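PDB 4LW8: putative epimerase from Burkholderia cenocepacia, which probably acts as an NAD(P)-dependent sugar epimerase or a close relative of one in the biosynthesis of the lipopolysaccharide O-antigen of the outer membrane. Local coordinates for residues G47-G52 with L66-L71; V181-F186 with F247-E252; D70-E75 with Y107-V112; D125-A130 with D176-V181. One frame throughout, in Å; residues are numbered along the deposited sequence.

Contact 1 of 4, residues G47-G52 with L66-L71; sequences GTVAPG and LLPVDL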
loop_
_atom_site.group_PDB
_atom_site.type_symbol
_atom_site.label_atom_id
_atom_site.label_comp_id
_atom_site.label_asym_id
_atom_site.label_seq_id
_atom_site.Cartn_x
_atom_site.Cartn_y
_atom_site.Cartn_z
ATOM N N GLY A 47 -5.695 17.127 -20.750
ATOM C CA GLY A 47 -5.455 16.844 -19.348
ATOM C C GLY A 47 -6.641 17.141 -18.462
ATOM O O GLY A 47 -7.624 17.713 -18.923
ATOM N N THR A 48 -6.552 16.762 -17.186
ATOM C CA THR A 48 -7.661 16.990 -16.272
ATOM C C THR A 48 -7.411 18.208 -15.391
ATOM O O THR A 48 -6.262 18.545 -15.122
ATOM C CB THR A 48 -7.920 15.765 -15.373
ATOM O OG1 THR A 48 -6.775 15.529 -14.533
ATOM C CG2 THR A 48 -8.189 14.528 -16.233
ATOM N N VAL A 49 -8.499 18.867 -14.991
ATOM C CA VAL A 49 -8.499 19.907 -13.964
ATOM C C VAL A 49 -9.618 19.601 -12.977
ATOM O O VAL A 49 -10.549 18.871 -13.306
ATOM C CB VAL A 49 -8.735 21.326 -14.553
ATOM C CG1 VAL A 49 -7.606 21.726 -15.484
ATOM C CG2 VAL A 49 -10.084 21.378 -15.259
ATOM N N ALA A 50 -9.550 20.167 -11.777
ATOM C CA ALA A 50 -10.611 19.974 -10.789
ATOM C C ALA A 50 -11.867 20.726 -11.206
ATOM O O ALA A 50 -11.790 21.894 -11.561
ATOM C CB ALA A 50 -10.156 20.462 -9.397
ATOM N N PRO A 51 -13.026 20.062 -11.147
ATOM C CA PRO A 51 -14.300 20.728 -11.413
ATOM C C PRO A 51 -14.513 21.908 -10.471
ATOM O O PRO A 51 -14.117 21.830 -9.311
ATOM C CB PRO A 51 -15.331 19.626 -11.157
ATOM C CG PRO A 51 -14.596 18.361 -11.459
ATOM C CD PRO A 51 -13.184 18.601 -11.000
ATOM N N GLY A 52 -15.089 22.994 -10.975
ATOM C CA GLY A 52 -15.493 24.107 -10.131
ATOM C C GLY A 52 -14.369 25.016 -9.653
ATOM O O GLY A 52 -14.609 25.996 -8.946
ATOM N N LEU A 66 -8.472 21.059 -21.752
ATOM C CA LEU A 66 -8.633 20.840 -20.315
ATOM C C LEU A 66 -9.991 20.257 -19.987
ATOM O O LEU A 66 -11.012 20.892 -20.227
ATOM C CB LEU A 66 -8.450 22.160 -19.556
ATOM C CG LEU A 66 -7.141 22.898 -19.834
ATOM C CD1 LEU A 66 -7.072 24.181 -19.029
ATOM C CD2 LEU A 66 -5.979 22.010 -19.490
ATOM N N LEU A 67 -10.009 19.060 -19.413
ATOM C CA LEU A 67 -11.265 18.391 -19.085
ATOM C C LEU A 67 -11.536 18.387 -17.561
ATOM O O LEU A 67 -10.740 17.863 -16.790
ATOM C CB LEU A 67 -11.242 16.955 -19.629
ATOM C CG LEU A 67 -10.906 16.729 -21.119
ATOM C CD1 LEU A 67 -10.958 15.233 -21.461
ATOM C CD2 LEU A 67 -11.829 17.510 -22.035
ATOM N N PRO A 68 -12.656 18.983 -17.120
ATOM C CA PRO A 68 -12.925 18.959 -15.677
ATOM C C PRO A 68 -13.308 17.552 -15.222
ATOM O O PRO A 68 -14.395 17.061 -15.539
ATOM C CB PRO A 68 -14.098 19.943 -15.507
ATOM C CG PRO A 68 -14.201 20.679 -16.813
ATOM C CD PRO A 68 -13.673 19.747 -17.856
ATOM N N VAL A 69 -12.401 16.914 -14.493
ATOM C CA VAL A 69 -12.586 15.550 -14.013
ATOM C C VAL A 69 -12.083 15.384 -12.574
ATOM O O VAL A 69 -10.941 15.704 -12.261
ATOM C CB VAL A 69 -11.842 14.507 -14.912
ATOM C CG1 VAL A 69 -12.157 13.131 -14.438
ATOM C CG2 VAL A 69 -12.230 14.659 -16.381
ATOM N N ASP A 70 -12.940 14.879 -11.700
ATOM C CA ASP A 70 -12.497 14.440 -10.380
ATOM C C ASP A 70 -11.992 12.989 -10.478
ATOM O O ASP A 70 -12.693 12.127 -10.992
ATOM C CB ASP A 70 -13.640 14.585 -9.371
ATOM C CG ASP A 70 -13.383 13.843 -8.060
ATOM O OD1 ASP A 70 -12.212 13.719 -7.638
ATOM O OD2 ASP A 70 -14.372 13.393 -7.439
ATOM N N LEU A 71 -10.769 12.728 -10.019
ATOM C CA LEU A 71 -10.182 11.378 -10.093
ATOM C C LEU A 71 -11.048 10.300 -9.437
ATOM O O LEU A 71 -11.070 9.146 -9.880
ATOM C CB LEU A 71 -8.803 11.370 -9.441
ATOM C CG LEU A 71 -7.620 11.993 -10.178
ATOM C CD1 LEU A 71 -6.465 12.130 -9.199
ATOM C CD2 LEU A 71 -7.212 11.140 -11.357
#
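L67 O is shared by two donors of the neighbouring strand: V49 N gives it a hydrogen bond of 3.0 Å, and the CA-H of T48 makes a second, weaker contact with its CA at 3.2 Å from L67 O. The two flanking bonds run the opposite way across the gap, L67 N to G47 O (2.8 Å) and V69 N to V49 O (2.9 Å). The resulting register pairs G47 with L66, T48 with L67 and V49 with P68. These are neighbouring parallel strands of the nucleotide-binding Rossmann fold, strand 65-68 being joined to the rest of the sheet through 44-49, which in turn pairs with 20-24. A loop without helix connects the two. On the face that carries T48 and L67, CG2 of T48 meets CB of V69 at 3.9 Å, the two side chains lying obliquely across each other. T48 OG1, placed between the backbone N and carbonyl carbon (chi1 64°), is bonded to G25 N, while L67 and V69 pack on A80 of helix 74-84. On the other face, with L66 and P68, V49 divides its branches: CG1 reaches CB of L66, and CG2 sits 3.8 Å from CA of P68. Past the strand ends the chains part, but the P51 ring still rests on the backbone of the other segment, CD of P51 lying 3.7 Å from V69 C and its CG near D70 N.

Contact 2 of 4, residues V181-F186 with F247-E252; sequences VIARPF and FNVCSE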
loop_
_atom_site.group_PDB
_atom_site.type_symbol
_atom_site.label_atom_id
_atom_site.label_comp_id
_atom_site.label_asym_id
_atom_site.label_seq_id
_atom_site.Cartn_x
_atom_site.Cartn_y
_atom_site.Cartn_z
ATOM N N VAL A 181 4.852 2.489 -16.800
ATOM C CA VAL A 181 6.176 2.875 -16.336
ATOM C C VAL A 181 5.997 3.692 -15.075
ATOM O O VAL A 181 5.123 4.565 -15.020
ATOM C CB VAL A 181 6.935 3.686 -17.404
ATOM C CG1 VAL A 181 8.356 3.967 -16.953
ATOM C CG2 VAL A 181 6.947 2.910 -18.720
ATOM N N ILE A 182 6.797 3.391 -14.053
ATOM C CA ILE A 182 6.677 4.097 -12.784
ATOM C C ILE A 182 7.914 4.972 -12.556
ATOM O O ILE A 182 9.048 4.504 -12.662
ATOM C CB ILE A 182 6.485 3.113 -11.586
ATOM C CG1 ILE A 182 5.172 2.313 -11.732
ATOM C CG2 ILE A 182 6.501 3.896 -10.274
ATOM C CD1 ILE A 182 5.020 1.139 -10.768
ATOM N N ALA A 183 7.694 6.253 -12.262
ATOM C CA ALA A 183 8.798 7.135 -11.940
ATOM C C ALA A 183 8.829 7.398 -10.433
ATOM O O ALA A 183 7.779 7.574 -9.805
ATOM C CB ALA A 183 8.694 8.443 -12.744
ATOM N N ARG A 184 10.019 7.341 -9.834
ATOM C CA ARG A 184 10.193 7.764 -8.441
ATOM C C ARG A 184 11.075 9.006 -8.378
ATOM O O ARG A 184 12.282 8.893 -8.163
ATOM C CB ARG A 184 10.806 6.655 -7.575
ATOM C CG ARG A 184 9.878 5.499 -7.270
ATOM C CD ARG A 184 10.641 4.338 -6.647
ATOM N NE ARG A 184 9.748 3.241 -6.303
ATOM C CZ ARG A 184 10.158 2.037 -5.910
ATOM N NH1 ARG A 184 11.454 1.780 -5.800
ATOM N NH2 ARG A 184 9.262 1.094 -5.631
ATOM N N PRO A 185 10.482 10.191 -8.587
ATOM C CA PRO A 185 11.282 11.420 -8.542
ATOM C C PRO A 185 11.802 11.702 -7.150
ATOM O O PRO A 185 11.086 11.521 -6.158
ATOM C CB PRO A 185 10.283 12.513 -8.969
ATOM C CG PRO A 185 8.920 11.945 -8.556
ATOM C CD PRO A 185 9.055 10.467 -8.881
ATOM N N PHE A 186 13.045 12.136 -7.064
ATOM C CA PHE A 186 13.529 12.706 -5.808
ATOM C C PHE A 186 13.052 14.160 -5.753
ATOM O O PHE A 186 12.238 14.551 -6.589
ATOM C CB PHE A 186 15.052 12.565 -5.699
ATOM C CG PHE A 186 15.486 11.182 -5.287
ATOM C CD1 PHE A 186 15.229 10.088 -6.112
ATOM C CD2 PHE A 186 16.084 10.962 -4.043
ATOM C CE1 PHE A 186 15.592 8.800 -5.728
ATOM C CE2 PHE A 186 16.454 9.665 -3.642
ATOM C CZ PHE A 186 16.209 8.586 -4.488
ATOM N N PHE A 247 11.664 3.564 -12.188
ATOM C CA PHE A 247 12.896 4.346 -12.346
ATOM C C PHE A 247 13.009 5.499 -11.352
ATOM O O PHE A 247 12.099 6.325 -11.254
ATOM C CB PHE A 247 12.992 4.938 -13.760
ATOM C CG PHE A 247 13.057 3.915 -14.862
ATOM C CD1 PHE A 247 11.903 3.419 -15.432
ATOM C CD2 PHE A 247 14.276 3.478 -15.344
ATOM C CE1 PHE A 247 11.965 2.479 -16.451
ATOM C CE2 PHE A 247 14.353 2.538 -16.361
ATOM C CZ PHE A 247 13.198 2.035 -16.915
ATOM N N ASN A 248 14.117 5.556 -10.621
ATOM C CA ASN A 248 14.497 6.791 -9.938
ATOM C C ASN A 248 14.660 7.913 -10.965
ATOM O O ASN A 248 15.211 7.695 -12.052
ATOM C CB ASN A 248 15.813 6.618 -9.173
ATOM C CG ASN A 248 15.679 5.732 -7.953
ATOM O OD1 ASN A 248 14.573 5.495 -7.452
ATOM N ND2 ASN A 248 16.810 5.237 -7.463
ATOM N N VAL A 249 14.192 9.107 -10.628
ATOM C CA VAL A 249 14.519 10.305 -11.407
ATOM C C VAL A 249 15.130 11.296 -10.422
ATOM O O VAL A 249 14.471 11.724 -9.475
ATOM C CB VAL A 249 13.281 10.896 -12.138
ATOM C CG1 VAL A 249 13.647 12.168 -12.904
ATOM C CG2 VAL A 249 12.702 9.857 -13.105
ATOM N N CYS A 250 16.408 11.610 -10.616
ATOM C CA CYS A 250 17.189 12.354 -9.616
ATOM C C CYS A 250 18.460 12.919 -10.240
ATOM O O CYS A 250 18.827 12.532 -11.348
ATOM C CB CYS A 250 17.551 11.457 -8.438
ATOM S SG CYS A 250 18.395 9.946 -8.957
ATOM N N SER A 251 19.117 13.831 -9.526
ATOM C CA SER A 251 20.300 14.528 -10.036
ATOM C C SER A 251 21.572 13.755 -9.715
ATOM O O SER A 251 22.604 13.996 -10.316
ATOM C CB SER A 251 20.408 15.933 -9.429
ATOM O OG SER A 251 20.900 15.861 -8.085
ATOM N N GLU A 252 21.478 12.866 -8.729
ATOM C CA GLU A 252 22.619 12.121 -8.180
ATOM C C GLU A 252 23.579 13.043 -7.427
ATOM O O GLU A 252 24.671 12.638 -7.058
ATOM C CB GLU A 252 23.387 11.364 -9.271
ATOM C CG GLU A 252 22.573 10.302 -9.982
ATOM C CD GLU A 252 23.394 9.513 -10.987
ATOM O OE1 GLU A 252 24.217 10.131 -11.699
ATOM O OE2 GLU A 252 23.213 8.279 -11.066
#
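The F186 ring meets N248 at its edge, where CE1 lies 3.8 Å from CG of the amide and the two planes stand almost perpendicular, 86° apart. It stands at the end of a parallel pair in the Rossmann-type sheet of the epimerase/dehydratase family, strand 180-189 beside strand 246-249, and the second ring of the contact, F247, belongs to the pair itself. V249 O is also near the plane of the F186 ring, at its rim. C250 approaches the same ring obliquely: CB is 3.6 Å from CD1 of F186, and SG, placed between the backbone N and the carbonyl carbon (chi1 54°), makes a sulfur-aromatic contact 4.8 Å from the ring centroid. F247 has I182 O at its ring edge and CG1 of V181 resting obliquely against CD1 and CE1. Four backbone bonds alternate along the pair: F247 N to I182 O, R184 N to F247 O, V249 N to R184 O and F186 N to V249 O. The R184 N bond to F247 O is short, 2.7 Å. A183, P185, F247 and V249 point to the face covered by helix 227-240, with Y234 against A183 and P185. R184 and N248 share the opposite face, and their polar ends are buried but satisfied: R184 NH2 forms a salt bridge with E168, N248 ND2 bonds S292 O, and Y140 OH joins R184 NH1 to N248 OD1. Nearer the backbone, CB of R184 lies 3.9 Å from OD1 of N248.

Contact 3 of 4, residues D70-E75 with Y107-V112; sequences DLLDAE and YAVNIV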
loop_
_atom_site.group_PDB
_atom_site.type_symbol
_atom_site.label_atom_id
_atom_site.label_comp_id
_atom_site.label_asym_id
_atom_site.label_seq_id
_atom_site.Cartn_x
_atom_site.Cartn_y
_atom_site.Cartn_z
ATOM N N ASP A 70 -12.940 14.879 -11.700
ATOM C CA ASP A 70 -12.497 14.440 -10.380
ATOM C C ASP A 70 -11.992 12.989 -10.478
ATOM O O ASP A 70 -12.693 12.127 -10.992
ATOM C CB ASP A 70 -13.640 14.585 -9.371
ATOM C CG ASP A 70 -13.383 13.843 -8.060
ATOM O OD1 ASP A 70 -12.212 13.719 -7.638
ATOM O OD2 ASP A 70 -14.372 13.393 -7.439
ATOM N N LEU A 71 -10.769 12.728 -10.019
ATOM C CA LEU A 71 -10.182 11.378 -10.093
ATOM C C LEU A 71 -11.048 10.300 -9.437
ATOM O O LEU A 71 -11.070 9.146 -9.880
ATOM C CB LEU A 71 -8.803 11.370 -9.441
ATOM C CG LEU A 71 -7.620 11.993 -10.178
ATOM C CD1 LEU A 71 -6.465 12.130 -9.199
ATOM C CD2 LEU A 71 -7.212 11.140 -11.357
ATOM N N LEU A 72 -11.777 10.669 -8.388
ATOM C CA LEU A 72 -12.633 9.695 -7.706
ATOM C C LEU A 72 -13.952 9.463 -8.462
ATOM O O LEU A 72 -14.755 8.609 -8.093
ATOM C CB LEU A 72 -12.892 10.130 -6.259
ATOM C CG LEU A 72 -11.651 10.153 -5.352
ATOM C CD1 LEU A 72 -12.037 10.418 -3.878
ATOM C CD2 LEU A 72 -10.859 8.840 -5.468
ATOM N N ASP A 73 -14.156 10.222 -9.530
ATOM C CA ASP A 73 -15.342 10.071 -10.380
ATOM C C ASP A 73 -15.006 9.113 -11.537
ATOM O O ASP A 73 -14.551 9.546 -12.603
ATOM C CB ASP A 73 -15.779 11.447 -10.902
ATOM C CG ASP A 73 -17.097 11.416 -11.634
ATOM O OD1 ASP A 73 -17.561 10.315 -12.023
ATOM O OD2 ASP A 73 -17.671 12.524 -11.806
ATOM N N ALA A 74 -15.204 7.820 -11.305
ATOM C CA ALA A 74 -14.729 6.785 -12.218
ATOM C C ALA A 74 -15.358 6.952 -13.592
ATOM O O ALA A 74 -14.683 6.824 -14.616
ATOM C CB ALA A 74 -15.023 5.381 -11.652
ATOM N N GLU A 75 -16.655 7.253 -13.610
ATOM C CA GLU A 75 -17.368 7.396 -14.865
ATOM C C GLU A 75 -16.900 8.630 -15.641
ATOM O O GLU A 75 -16.705 8.551 -16.855
ATOM C CB GLU A 75 -18.876 7.438 -14.626
ATOM C CG GLU A 75 -19.709 7.638 -15.892
ATOM C CD GLU A 75 -19.320 6.692 -17.031
ATOM O OE1 GLU A 75 -19.256 7.169 -18.191
ATOM O OE2 GLU A 75 -19.099 5.482 -16.772
ATOM N N TYR A 107 -5.172 8.394 0.793
ATOM C CA TYR A 107 -5.207 7.015 0.294
ATOM C C TYR A 107 -6.206 6.842 -0.863
ATOM O O TYR A 107 -5.878 6.234 -1.884
ATOM C CB TYR A 107 -5.520 6.043 1.438
ATOM C CG TYR A 107 -4.352 5.886 2.389
ATOM C CD1 TYR A 107 -3.182 5.242 1.980
ATOM C CD2 TYR A 107 -4.404 6.392 3.686
ATOM C CE1 TYR A 107 -2.099 5.077 2.850
ATOM C CE2 TYR A 107 -3.325 6.244 4.566
ATOM C CZ TYR A 107 -2.183 5.581 4.137
ATOM O OH TYR A 107 -1.130 5.432 4.991
ATOM N N ALA A 108 -7.402 7.411 -0.724
ATOM C CA ALA A 108 -8.419 7.321 -1.777
ATOM C C ALA A 108 -7.937 7.930 -3.107
ATOM O O ALA A 108 -7.926 7.247 -4.140
ATOM C CB ALA A 108 -9.720 8.000 -1.327
ATOM N N VAL A 109 -7.513 9.191 -3.074
ATOM C CA VAL A 109 -7.073 9.872 -4.289
ATOM C C VAL A 109 -5.857 9.148 -4.921
ATOM O O VAL A 109 -5.851 8.875 -6.122
ATOM C CB VAL A 109 -6.707 11.343 -4.020
ATOM C CG1 VAL A 109 -6.027 11.945 -5.236
ATOM C CG2 VAL A 109 -7.955 12.158 -3.643
ATOM N N ASN A 110 -4.843 8.814 -4.126
ATOM C CA ASN A 110 -3.633 8.237 -4.715
ATOM C C ASN A 110 -3.740 6.766 -5.130
ATOM O O ASN A 110 -3.048 6.350 -6.064
ATOM C CB ASN A 110 -2.440 8.436 -3.774
ATOM C CG ASN A 110 -2.151 9.916 -3.542
ATOM O OD1 ASN A 110 -2.569 10.750 -4.334
ATOM N ND2 ASN A 110 -1.450 10.246 -2.457
ATOM N N ILE A 111 -4.572 5.975 -4.449
ATOM C CA ILE A 111 -4.754 4.572 -4.850
ATOM C C ILE A 111 -5.948 4.391 -5.785
ATOM O O ILE A 111 -5.802 3.879 -6.893
ATOM C CB ILE A 111 -4.963 3.626 -3.642
ATOM C CG1 ILE A 111 -3.790 3.710 -2.670
ATOM C CG2 ILE A 111 -5.155 2.193 -4.122
ATOM C CD1 ILE A 111 -4.065 2.984 -1.357
ATOM N N VAL A 112 -7.133 4.771 -5.316
ATOM C CA VAL A 112 -8.344 4.546 -6.088
ATOM C C VAL A 112 -8.420 5.516 -7.287
ATOM O O VAL A 112 -8.813 5.102 -8.366
ATOM C CB VAL A 112 -9.598 4.647 -5.199
ATOM C CG1 VAL A 112 -10.905 4.504 -6.037
ATOM C CG2 VAL A 112 -9.531 3.575 -4.122
#
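L72 does most of the touching, its two methyls spread over one turn of helix 103-122. CD2 comes to 3.6 Å from A108 O and also faces CG1 of V112, while CD1 meets CB of A108 at 4.2 Å. Beside it, L71 brings CD1 to within 4.0 Å of CG1 of V109, the two side chains crossing at about a right angle. Side chain thus meets side chain through carbon alone, and CD2 of L72 rests on a backbone carbonyl as well. A polar link to the same helix is added by L71 O, which accepts from N116 ND2. Against the leucines stand the exposed D70, A74 and E75 on the solvent side. There D70 OD1 accepts L72 N from above the carboxylate plane at 3.2 Å, an Asx turn, and D70 O accepts D73 N at 2.8 Å in a type I turn. D73 then N-caps helix 74-84 through a bond from A76 N to OD1. Helix 103-122 also packs against the second subunit, through Y107 on A170 and I111 on I111 of that subunit, and V112, which L72 meets, touches its S104. A strand-to-helix turn leaning on a helix that also faces the partner chain fits the Rossmann-fold epimerase family, whose dimers commonly join through such helices.

Contact 4 of 4, residues D125-A130 with D176-V181; sequences DRRPSA and DRLPIV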
loop_
_atom_site.group_PDB
_atom_site.type_symbol
_atom_site.label_atom_id
_atom_site.label_comp_id
_atom_site.label_asym_id
_atom_site.label_seq_id
_atom_site.Cartn_x
_atom_site.Cartn_y
_atom_site.Cartn_z
ATOM N N ASP A 125 -10.764 1.343 -26.830
ATOM C CA ASP A 125 -10.630 0.513 -28.022
ATOM C C ASP A 125 -9.167 0.402 -28.414
ATOM O O ASP A 125 -8.685 -0.657 -28.800
ATOM C CB ASP A 125 -11.447 1.094 -29.185
ATOM C CG ASP A 125 -12.951 1.003 -28.952
ATOM O OD1 ASP A 125 -13.380 0.157 -28.139
ATOM O OD2 ASP A 125 -13.706 1.765 -29.596
ATOM N N ARG A 126 -8.469 1.526 -28.339
ATOM C CA ARG A 126 -7.039 1.542 -28.583
ATOM C C ARG A 126 -6.367 1.984 -27.290
ATOM O O ARG A 126 -6.578 3.100 -26.828
ATOM C CB ARG A 126 -6.684 2.477 -29.743
ATOM C CG ARG A 126 -5.289 2.265 -30.328
ATOM C CD ARG A 126 -4.893 3.403 -31.277
ATOM N NE ARG A 126 -4.370 4.550 -30.538
ATOM C CZ ARG A 126 -5.006 5.711 -30.400
ATOM N NH1 ARG A 126 -6.193 5.896 -30.969
ATOM N NH2 ARG A 126 -4.451 6.690 -29.697
ATOM N N ARG A 127 -5.572 1.105 -26.700
ATOM C CA ARG A 127 -4.935 1.421 -25.435
ATOM C C ARG A 127 -3.667 2.216 -25.707
ATOM O O ARG A 127 -3.049 2.049 -26.753
ATOM C CB ARG A 127 -4.643 0.141 -24.651
ATOM C CG ARG A 127 -5.898 -0.478 -24.024
ATOM C CD ARG A 127 -5.632 -1.905 -23.563
ATOM N NE ARG A 127 -6.819 -2.546 -23.003
ATOM C CZ ARG A 127 -6.894 -3.838 -22.689
ATOM N NH1 ARG A 127 -5.848 -4.631 -22.892
ATOM N NH2 ARG A 127 -8.016 -4.341 -22.187
ATOM N N PRO A 128 -3.288 3.103 -24.774
ATOM C CA PRO A 128 -2.100 3.946 -24.981
ATOM C C PRO A 128 -0.816 3.128 -25.132
ATOM O O PRO A 128 -0.753 2.000 -24.648
ATOM C CB PRO A 128 -2.063 4.830 -23.724
ATOM C CG PRO A 128 -2.946 4.151 -22.733
ATOM C CD PRO A 128 -3.964 3.372 -23.498
ATOM N N SER A 129 0.183 3.678 -25.818
ATOM C CA SER A 129 1.471 3.006 -26.000
ATOM C C SER A 129 2.355 3.146 -24.757
ATOM O O SER A 129 3.311 2.388 -24.565
ATOM C CB SER A 129 2.209 3.569 -27.222
ATOM O OG SER A 129 1.417 3.500 -28.391
ATOM N N ALA A 130 2.047 4.133 -23.917
ATOM C CA ALA A 130 2.839 4.366 -22.706
ATOM C C ALA A 130 2.027 5.094 -21.640
ATOM O O ALA A 130 1.393 6.122 -21.918
ATOM C CB ALA A 130 4.091 5.150 -23.035
ATOM N N ASP A 176 -1.007 -6.461 -17.347
ATOM C CA ASP A 176 -1.387 -7.324 -18.471
ATOM C C ASP A 176 -2.213 -6.561 -19.512
ATOM O O ASP A 176 -2.435 -7.048 -20.620
ATOM C CB ASP A 176 -2.171 -8.551 -17.972
ATOM C CG ASP A 176 -3.388 -8.167 -17.113
ATOM O OD1 ASP A 176 -3.376 -7.069 -16.499
ATOM O OD2 ASP A 176 -4.358 -8.960 -17.054
ATOM N N ARG A 177 -2.675 -5.368 -19.152
ATOM C CA ARG A 177 -3.566 -4.607 -20.024
ATOM C C ARG A 177 -2.944 -3.306 -20.523
ATOM O O ARG A 177 -3.332 -2.798 -21.571
ATOM C CB ARG A 177 -4.890 -4.324 -19.298
ATOM C CG ARG A 177 -5.856 -5.528 -19.334
ATOM C CD ARG A 177 -6.843 -5.519 -18.169
ATOM N NE ARG A 177 -6.203 -5.835 -16.891
ATOM C CZ ARG A 177 -6.851 -5.948 -15.733
ATOM N NH1 ARG A 177 -8.166 -5.752 -15.685
ATOM N NH2 ARG A 177 -6.187 -6.249 -14.622
ATOM N N LEU A 178 -1.962 -2.784 -19.792
ATOM C CA LEU A 178 -1.393 -1.475 -20.113
ATOM C C LEU A 178 0.127 -1.460 -19.962
ATOM O O LEU A 178 0.664 -2.097 -19.062
ATOM C CB LEU A 178 -2.009 -0.386 -19.217
ATOM C CG LEU A 178 -3.512 -0.054 -19.287
ATOM C CD1 LEU A 178 -3.890 0.867 -18.104
ATOM C CD2 LEU A 178 -3.853 0.630 -20.597
ATOM N N PRO A 179 0.820 -0.709 -20.832
ATOM C CA PRO A 179 2.274 -0.525 -20.708
ATOM C C PRO A 179 2.607 0.547 -19.676
ATOM O O PRO A 179 2.571 1.739 -19.979
ATOM C CB PRO A 179 2.693 -0.090 -22.103
ATOM C CG PRO A 179 1.478 0.609 -22.653
ATOM C CD PRO A 179 0.280 -0.071 -22.049
ATOM N N ILE A 180 2.942 0.113 -18.468
ATOM C CA ILE A 180 3.008 1.022 -17.324
ATOM C C ILE A 180 4.441 1.227 -16.863
ATOM O O ILE A 180 5.155 0.267 -16.585
ATOM C CB ILE A 180 2.155 0.495 -16.138
ATOM C CG1 ILE A 180 0.676 0.483 -16.533
ATOM C CG2 ILE A 180 2.369 1.357 -14.856
ATOM C CD1 ILE A 180 -0.234 -0.258 -15.550
ATOM N N VAL A 181 4.852 2.489 -16.800
ATOM C CA VAL A 181 6.176 2.875 -16.336
ATOM C C VAL A 181 5.997 3.692 -15.075
ATOM O O VAL A 181 5.123 4.565 -15.020
ATOM C CB VAL A 181 6.935 3.686 -17.404
ATOM C CG1 VAL A 181 8.356 3.967 -16.953
ATOM C CG2 VAL A 181 6.947 2.910 -18.720
HETATM O O HOH W 1 -3.403 -4.403 -24.088
#
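R127-A130 and R177-P179 run side by side at 27° to each other, drawing together from 7.0 Å between the CA atoms of R127 and L178 to 5.3 Å between those of A130 and P179. At the narrow end the P179 ring presses on backbone oxygens, its CG lying 3.2 Å from S129 O and about as near to P128 O. L178 adds the apolar contact, its CD2 lying 4.0 Å from CD of P128 and close to CG of R127. The wide end belongs to the two arginines. CD of R127, anti to CA (chi2 166°), lies 3.2 Å from R177 O, and the side chain crosses that of R177 obliquely. CB of R177 lies over one face of the R127 guanidinium, toward its rim, and the guanidinium planes are 66° apart. A water in the plane of the R127 group accepts from NH1 at 2.7 Å and donates to R177 O at 3.0 Å, bridging the segments. The two like charges do not touch, and each has other partners: R127 NE bonds S122 O, whereas R177 NE forms a salt bridge with D176 OD1 and its guanidinium makes a cation-pi contact with W174. L178 packs on L118 and L121 of helix 103-122, and the two segments lead into strands 130-134 and 180-189, neighbours in the Rossmann sheet that begin at A130 and I180, with P179 already bonded to V131 through the backbone.

Overall arrangement
Contacts 1, 2 and 4 all reach one sheet, at different places: the centres of contacts 1 and 2 are about 26 Å apart and those of contacts 1 and 4 about 22 Å. Contact 3 follows contact 1 directly, sharing D70 and L71, so that the end of strand 65-68 passes into the turn that leans on helix 103-122; their centres are about 12 Å apart. Contacts 2 and 4, with centres about 21 Å apart, share V181, contact 4 lying where the chain enters strand 180-189 and contact 2 further along. Contact 2 is deeply buried, about 9 Å from the chain centre, and the I182 side chain lies about 6 Å from a bound buffer molecule, which may mark a pocket.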